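PDB 2EG4: probable thiosulfate sulfurtransferase from Thermus thermophilus, which probably transfers sulfur from thiosulfate to an acceptor such as cyanide, as rhodaneses do, and binds a zinc ion. Local coordinates for residues 9-15 with 23-29; 76-80 with 200-204. All blocks are in the same frame, centred on the assembly; numbering follows the deposited sequence.

Contact 1: 9-15 with 23-29. With SO4 (sulfate ion), chain F.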
loop_
_atom_site.group_PDB
_atom_site.type_symbol
_atom_site.label_atom_id
_atom_site.label_comp_id
_atom_site.label_asym_id
_atom_site.label_seq_id
_atom_site.Cartn_x
_atom_site.Cartn_y
_atom_site.Cartn_z
ATOM N N LEU A 9 8.819 -14.520 5.280
ATOM C CA LEU A 9 7.847 -13.804 6.093
ATOM C C LEU A 9 8.338 -12.394 6.423
ATOM O O LEU A 9 9.500 -12.196 6.743
ATOM C CB LEU A 9 7.629 -14.583 7.394
ATOM C CG LEU A 9 7.038 -15.972 7.183
ATOM C CD1 LEU A 9 7.167 -16.812 8.463
ATOM C CD2 LEU A 9 5.606 -15.835 6.767
ATOM N N VAL A 10 7.426 -11.423 6.331
ATOM C CA VAL A 10 7.715 -10.021 6.646
ATOM C C VAL A 10 6.671 -9.550 7.660
ATOM O O VAL A 10 5.482 -9.613 7.410
ATOM C CB VAL A 10 7.659 -9.140 5.378
ATOM C CG1 VAL A 10 7.808 -7.645 5.744
ATOM C CG2 VAL A 10 8.784 -9.594 4.435
ATOM N N ASP A 11 7.168 -9.089 8.804
ATOM C CA ASP A 11 6.379 -8.625 9.950
ATOM C C ASP A 11 6.321 -7.093 9.867
ATOM O O ASP A 11 7.360 -6.439 10.004
ATOM C CB ASP A 11 7.152 -9.055 11.204
ATOM C CG ASP A 11 6.381 -8.856 12.499
ATOM O OD1 ASP A 11 5.578 -7.900 12.604
ATOM O OD2 ASP A 11 6.619 -9.673 13.429
ATOM N N THR A 12 5.129 -6.517 9.670
ATOM C CA THR A 12 5.031 -5.053 9.536
ATOM C C THR A 12 4.657 -4.314 10.821
ATOM O O THR A 12 4.353 -3.124 10.799
ATOM C CB THR A 12 4.042 -4.686 8.401
ATOM O OG1 THR A 12 2.697 -4.990 8.786
ATOM C CG2 THR A 12 4.342 -5.528 7.175
ATOM N N ARG A 13 4.686 -5.015 11.949
ATOM C CA ARG A 13 4.358 -4.397 13.225
ATOM C C ARG A 13 5.490 -3.492 13.693
ATOM O O ARG A 13 6.606 -3.551 13.172
ATOM C CB ARG A 13 4.130 -5.486 14.287
ATOM C CG ARG A 13 2.967 -6.414 13.947
ATOM C CD ARG A 13 2.850 -7.515 15.023
ATOM N NE ARG A 13 4.056 -8.357 15.022
ATOM C CZ ARG A 13 4.443 -9.118 16.048
ATOM N NH1 ARG A 13 3.725 -9.147 17.172
ATOM N NH2 ARG A 13 5.552 -9.840 15.961
ATOM N N PRO A 14 5.212 -2.630 14.681
ATOM C CA PRO A 14 6.260 -1.747 15.199
ATOM C C PRO A 14 7.394 -2.627 15.763
ATOM O O PRO A 14 7.166 -3.765 16.227
ATOM C CB PRO A 14 5.534 -0.957 16.287
ATOM C CG PRO A 14 4.136 -0.863 15.754
ATOM C CD PRO A 14 3.889 -2.273 15.228
ATOM N N ARG A 15 8.616 -2.112 15.734
ATOM C CA ARG A 15 9.753 -2.887 16.202
ATOM C C ARG A 15 9.609 -3.494 17.600
ATOM O O ARG A 15 10.022 -4.626 17.813
ATOM C CB ARG A 15 11.048 -2.053 16.102
ATOM C CG ARG A 15 12.305 -2.788 16.572
ATOM C CD ARG A 15 13.572 -2.205 15.928
ATOM N NE ARG A 15 13.879 -2.832 14.641
ATOM C CZ ARG A 15 14.373 -4.062 14.501
ATOM N NH1 ARG A 15 14.626 -4.806 15.571
ATOM N NH2 ARG A 15 14.606 -4.555 13.285
ATOM N N LEU A 23 7.485 -14.410 13.949
ATOM C CA LEU A 23 7.546 -15.763 13.411
ATOM C C LEU A 23 8.999 -16.114 13.082
ATOM O O LEU A 23 9.790 -15.266 12.676
ATOM C CB LEU A 23 6.653 -15.907 12.180
ATOM C CG LEU A 23 5.187 -16.267 12.496
ATOM C CD1 LEU A 23 4.523 -15.181 13.355
ATOM C CD2 LEU A 23 4.418 -16.431 11.189
ATOM N N PRO A 24 9.376 -17.383 13.278
ATOM C CA PRO A 24 10.769 -17.755 12.977
ATOM C C PRO A 24 11.183 -17.343 11.568
ATOM O O PRO A 24 10.493 -17.651 10.596
ATOM C CB PRO A 24 10.766 -19.275 13.152
ATOM C CG PRO A 24 9.748 -19.472 14.261
ATOM C CD PRO A 24 8.624 -18.500 13.874
ATOM N N GLY A 25 12.308 -16.651 11.471
ATOM C CA GLY A 25 12.807 -16.248 10.167
ATOM C C GLY A 25 12.169 -14.998 9.577
ATOM O O GLY A 25 12.577 -14.540 8.516
ATOM N N ALA A 26 11.175 -14.438 10.259
ATOM C CA ALA A 26 10.518 -13.243 9.714
ATOM C C ALA A 26 11.382 -11.998 9.791
ATOM O O ALA A 26 12.066 -11.752 10.779
ATOM C CB ALA A 26 9.191 -13.004 10.441
ATOM N N ARG A 27 11.372 -11.216 8.711
ATOM C CA ARG A 27 12.118 -9.966 8.692
ATOM C C ARG A 27 11.177 -8.871 9.177
ATOM O O ARG A 27 9.970 -8.995 9.017
ATOM C CB ARG A 27 12.537 -9.593 7.260
ATOM C CG ARG A 27 13.689 -10.377 6.666
ATOM C CD ARG A 27 13.310 -11.790 6.345
ATOM N NE ARG A 27 14.196 -12.342 5.319
ATOM C CZ ARG A 27 14.565 -13.614 5.258
ATOM N NH1 ARG A 27 14.146 -14.476 6.178
ATOM N NH2 ARG A 27 15.307 -14.038 4.248
ATOM N N HIS A 28 11.734 -7.805 9.745
ATOM C CA HIS A 28 10.936 -6.667 10.182
ATOM C C HIS A 28 10.969 -5.634 9.079
ATOM O O HIS A 28 12.049 -5.270 8.608
ATOM C CB HIS A 28 11.524 -5.999 11.410
ATOM C CG HIS A 28 10.752 -4.791 11.840
ATOM N ND1 HIS A 28 11.243 -3.505 11.725
ATOM C CD2 HIS A 28 9.486 -4.672 12.308
ATOM C CE1 HIS A 28 10.312 -2.647 12.108
ATOM N NE2 HIS A 28 9.237 -3.329 12.465
ATOM N N LEU A 29 9.798 -5.138 8.675
ATOM C CA LEU A 29 9.747 -4.085 7.654
ATOM C C LEU A 29 8.446 -3.280 7.751
ATOM O O LEU A 29 7.364 -3.859 7.691
ATOM C CB LEU A 29 9.825 -4.667 6.246
ATOM C CG LEU A 29 9.831 -3.583 5.145
ATOM C CD1 LEU A 29 11.082 -2.690 5.251
ATOM C CD2 LEU A 29 9.752 -4.266 3.780
HETATM S S SO4 F . 13.965 -1.513 11.329
HETATM O O1 SO4 F . 13.357 -1.077 12.629
HETATM O O2 SO4 F . 13.385 -0.702 10.208
HETATM O O3 SO4 F . 15.449 -1.307 11.380
HETATM O O4 SO4 F . 13.668 -2.966 11.099
HETATM O O HOH W 1 10.984 -15.922 6.482
#
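Val10 and Asp11 pair in parallel with Arg27 and His28. Three backbone hydrogen bonds tie the two strands. Arg27 N gives to Leu9 O, Arg27 O takes the nearly straight bond from Asp11 N at 2.8 Å, and Leu29 N gives to Asp11 O. The tightly packed part is the buried pairing round Val10 and Asp11. Val10 CG1, anti to its backbone nitrogen (chi1 174°), presses on Leu29 CB at 3.6 Å. Leu9 CB lies against Ala26 CB, and Leu9 CD1 reaches Leu23 CB and CD2, the two leucines crossing at about a right angle. In strand 64-67, Val64 and Leu66 touch Val10, and Val65 touches Leu9. These are the first strand and the edge strand of the N-terminal rhodanese-like domain, joined through helix 15-20 as a beta-alpha-beta unit. The strand end is fixed by Asp11. Its OD1 accepts from Arg13 N in an Asx turn and from Arg13 NE, while OD2 meets Arg13 NH2 at 2.8 Å in a side-on salt bridge. Arg13 NH2 also reaches Gly21 O. By contrast, the end at His28, Arg15 and the sulfate is polar and partly exposed. There the His28 ring works along its edge. The bond from His28 NE2 to Arg13 O is short, 2.7 Å, but bent; that from His28 ND1 to SO4 O4, 2.6 Å, is nearly straight. Arg15 holds the same sulfate, with NE on SO4 O1 and NH2 on SO4 O4. The ion probably comes from the crystallisation liquor. At the far end, one water accepts from Leu9 N at 2.8 Å and gives a weak bond to Gly25 O.

Contact 2: 76-80 with 200-204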
loop_
_atom_site.group_PDB
_atom_site.type_symbol
_atom_site.label_atom_id
_atom_site.label_comp_id
_atom_site.label_asym_id
_atom_site.label_seq_id
_atom_site.Cartn_x
_atom_site.Cartn_y
_atom_site.Cartn_z
ATOM N N CYS A 76 -0.663 -2.912 4.567
ATOM C CA CYS A 76 -0.989 -2.795 3.154
ATOM C C CYS A 76 -0.062 -1.872 2.368
ATOM O O CYS A 76 0.255 -2.164 1.225
ATOM C CB CYS A 76 -2.443 -2.379 3.018
ATOM S SG CYS A 76 -3.584 -3.634 3.651
ATOM N N ARG A 77 0.417 -0.794 2.969
ATOM C CA ARG A 77 1.320 0.058 2.185
ATOM C C ARG A 77 2.637 -0.685 1.986
ATOM O O ARG A 77 3.223 -0.629 0.919
ATOM C CB ARG A 77 1.583 1.399 2.863
ATOM C CG ARG A 77 2.146 2.434 1.858
ATOM C CD ARG A 77 2.603 3.717 2.572
ATOM N NE ARG A 77 2.886 4.819 1.640
ATOM C CZ ARG A 77 4.061 5.436 1.524
ATOM N NH1 ARG A 77 5.105 5.065 2.275
ATOM N NH2 ARG A 77 4.182 6.461 0.689
ATOM N N THR A 78 3.065 -1.430 3.003
ATOM C CA THR A 78 4.295 -2.185 2.868
ATOM C C THR A 78 4.095 -3.291 1.824
ATOM O O THR A 78 4.949 -3.473 0.961
ATOM C CB THR A 78 4.747 -2.758 4.238
ATOM O OG1 THR A 78 4.890 -1.670 5.177
ATOM C CG2 THR A 78 6.119 -3.443 4.104
ATOM N N ALA A 79 2.972 -4.019 1.886
ATOM C CA ALA A 79 2.713 -5.066 0.900
ATOM C C ALA A 79 2.615 -4.471 -0.498
ATOM O O ALA A 79 3.026 -5.095 -1.482
ATOM C CB ALA A 79 1.418 -5.822 1.241
ATOM N N PHE A 80 2.062 -3.270 -0.570
ATOM C CA PHE A 80 1.923 -2.590 -1.846
ATOM C C PHE A 80 3.299 -2.344 -2.465
ATOM O O PHE A 80 3.499 -2.596 -3.651
ATOM C CB PHE A 80 1.187 -1.269 -1.697
ATOM C CG PHE A 80 0.967 -0.576 -3.016
ATOM C CD1 PHE A 80 0.057 -1.093 -3.942
ATOM C CD2 PHE A 80 1.742 0.524 -3.373
ATOM C CE1 PHE A 80 -0.071 -0.526 -5.207
ATOM C CE2 PHE A 80 1.617 1.101 -4.645
ATOM C CZ PHE A 80 0.715 0.573 -5.556
ATOM N N ALA A 200 -7.512 -0.221 0.451
ATOM C CA ALA A 200 -8.645 -0.307 -0.482
ATOM C C ALA A 200 -8.225 -1.032 -1.752
ATOM O O ALA A 200 -9.020 -1.768 -2.362
ATOM C CB ALA A 200 -9.144 1.077 -0.795
ATOM N N PHE A 201 -6.962 -0.838 -2.137
ATOM C CA PHE A 201 -6.387 -1.469 -3.316
ATOM C C PHE A 201 -6.499 -2.983 -3.167
ATOM O O PHE A 201 -7.068 -3.651 -4.025
ATOM C CB PHE A 201 -4.911 -1.040 -3.471
ATOM C CG PHE A 201 -4.128 -1.830 -4.498
ATOM C CD1 PHE A 201 -4.111 -1.451 -5.836
ATOM C CD2 PHE A 201 -3.374 -2.929 -4.110
ATOM C CE1 PHE A 201 -3.352 -2.144 -6.774
ATOM C CE2 PHE A 201 -2.605 -3.645 -5.049
ATOM C CZ PHE A 201 -2.597 -3.245 -6.385
ATOM N N PHE A 202 -5.970 -3.531 -2.073
ATOM C CA PHE A 202 -6.039 -4.976 -1.863
ATOM C C PHE A 202 -7.446 -5.539 -1.688
ATOM O O PHE A 202 -7.734 -6.641 -2.173
ATOM C CB PHE A 202 -5.157 -5.380 -0.678
ATOM C CG PHE A 202 -3.706 -5.343 -0.997
ATOM C CD1 PHE A 202 -3.173 -6.234 -1.928
ATOM C CD2 PHE A 202 -2.875 -4.388 -0.418
ATOM C CE1 PHE A 202 -1.836 -6.175 -2.283
ATOM C CE2 PHE A 202 -1.537 -4.318 -0.764
ATOM C CZ PHE A 202 -1.010 -5.212 -1.700
ATOM N N VAL A 203 -8.316 -4.797 -1.014
ATOM C CA VAL A 203 -9.684 -5.251 -0.815
ATOM C C VAL A 203 -10.390 -5.314 -2.160
ATOM O O VAL A 203 -10.991 -6.338 -2.513
ATOM C CB VAL A 203 -10.483 -4.291 0.094
ATOM C CG1 VAL A 203 -11.979 -4.690 0.102
ATOM C CG2 VAL A 203 -9.921 -4.333 1.507
ATOM N N LEU A 204 -10.308 -4.221 -2.917
ATOM C CA LEU A 204 -10.968 -4.171 -4.214
ATOM C C LEU A 204 -10.448 -5.257 -5.148
ATOM O O LEU A 204 -11.231 -5.904 -5.848
ATOM C CB LEU A 204 -10.788 -2.791 -4.859
ATOM C CG LEU A 204 -11.600 -1.654 -4.235
ATOM C CD1 LEU A 204 -11.256 -0.331 -4.892
ATOM C CD2 LEU A 204 -13.094 -1.943 -4.408
#
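Phe202 points its ring at the helix of Cys76, Ala79 and Phe80. Its CG is anti to the carbonyl carbon, which carries the ring out toward helix 76-80. The leading edge is CE2 and CZ. Phe202 CE2 comes within 3.4 Å of Cys76 O, near the ring plane. That oxygen already accepts the helix bond from Phe80 N, so the ring edge slides in beside a backbone hydrogen bond. Ala79 CB meets Phe202 CZ obliquely at 3.9 Å. Cys76 CB touches Phe202 CD2 at 4.0 Å, and Cys76 SG sits obliquely to the ring, 5.4 Å from the Phe202 ring centroid. Phe80 uses its ring elsewhere. With CG anti to the backbone nitrogen (chi1 -177°), the ring leaves its own helix and reaches Phe201. It meets Phe201 edge to face: Phe80 CD1 and CE1 lie over one face of Phe201, with CE1 above the ring centre. The Phe80 and Phe201 centroids are 5.0 Å apart and the planes stand at 83°, a T-shaped pair. Phe201 in turn sets its CD2 over the centre of one face of Phe202, while Phe202 CE1 lies at the edge of Phe201. The three rings thus form a chain of contacts. With an alanine in place of Phe201, the edge of Phe80 would probably lose its aromatic face and be less firmly fixed, and Phe202 would lose the ring packed on its face. Leu91 backs Phe202, and Trp121 meets Phe201. The two helix segments run at 75° to each other, with axes 10.3 Å apart. The arrangement is a buried helix-helix interface between the two rhodanese-like domains of a tandem rhodanese.

Contact 1 lies within the N-terminal rhodanese-like domain and is partly buried, its centre about 17 Å from the centre of the chain. Contact 2 is buried, its centre about 4 Å from that of the chain, and joins the two domains. Their chemistry follows their place. Contact 1 relies on backbone bonds, a buried aspartate paired with an arginine, and polar groups near solvent. Contact 2 is built from aromatic rings and small apolar side chains. Helix 73-84 links them. Thr78 CG2 packs on Leu29 CD2 at 3.7 Å. Thr78 faces the loop residues Thr12 and Leu29 of contact 1, while Cys76, Ala79 and Phe80 of the same helix meet the second domain.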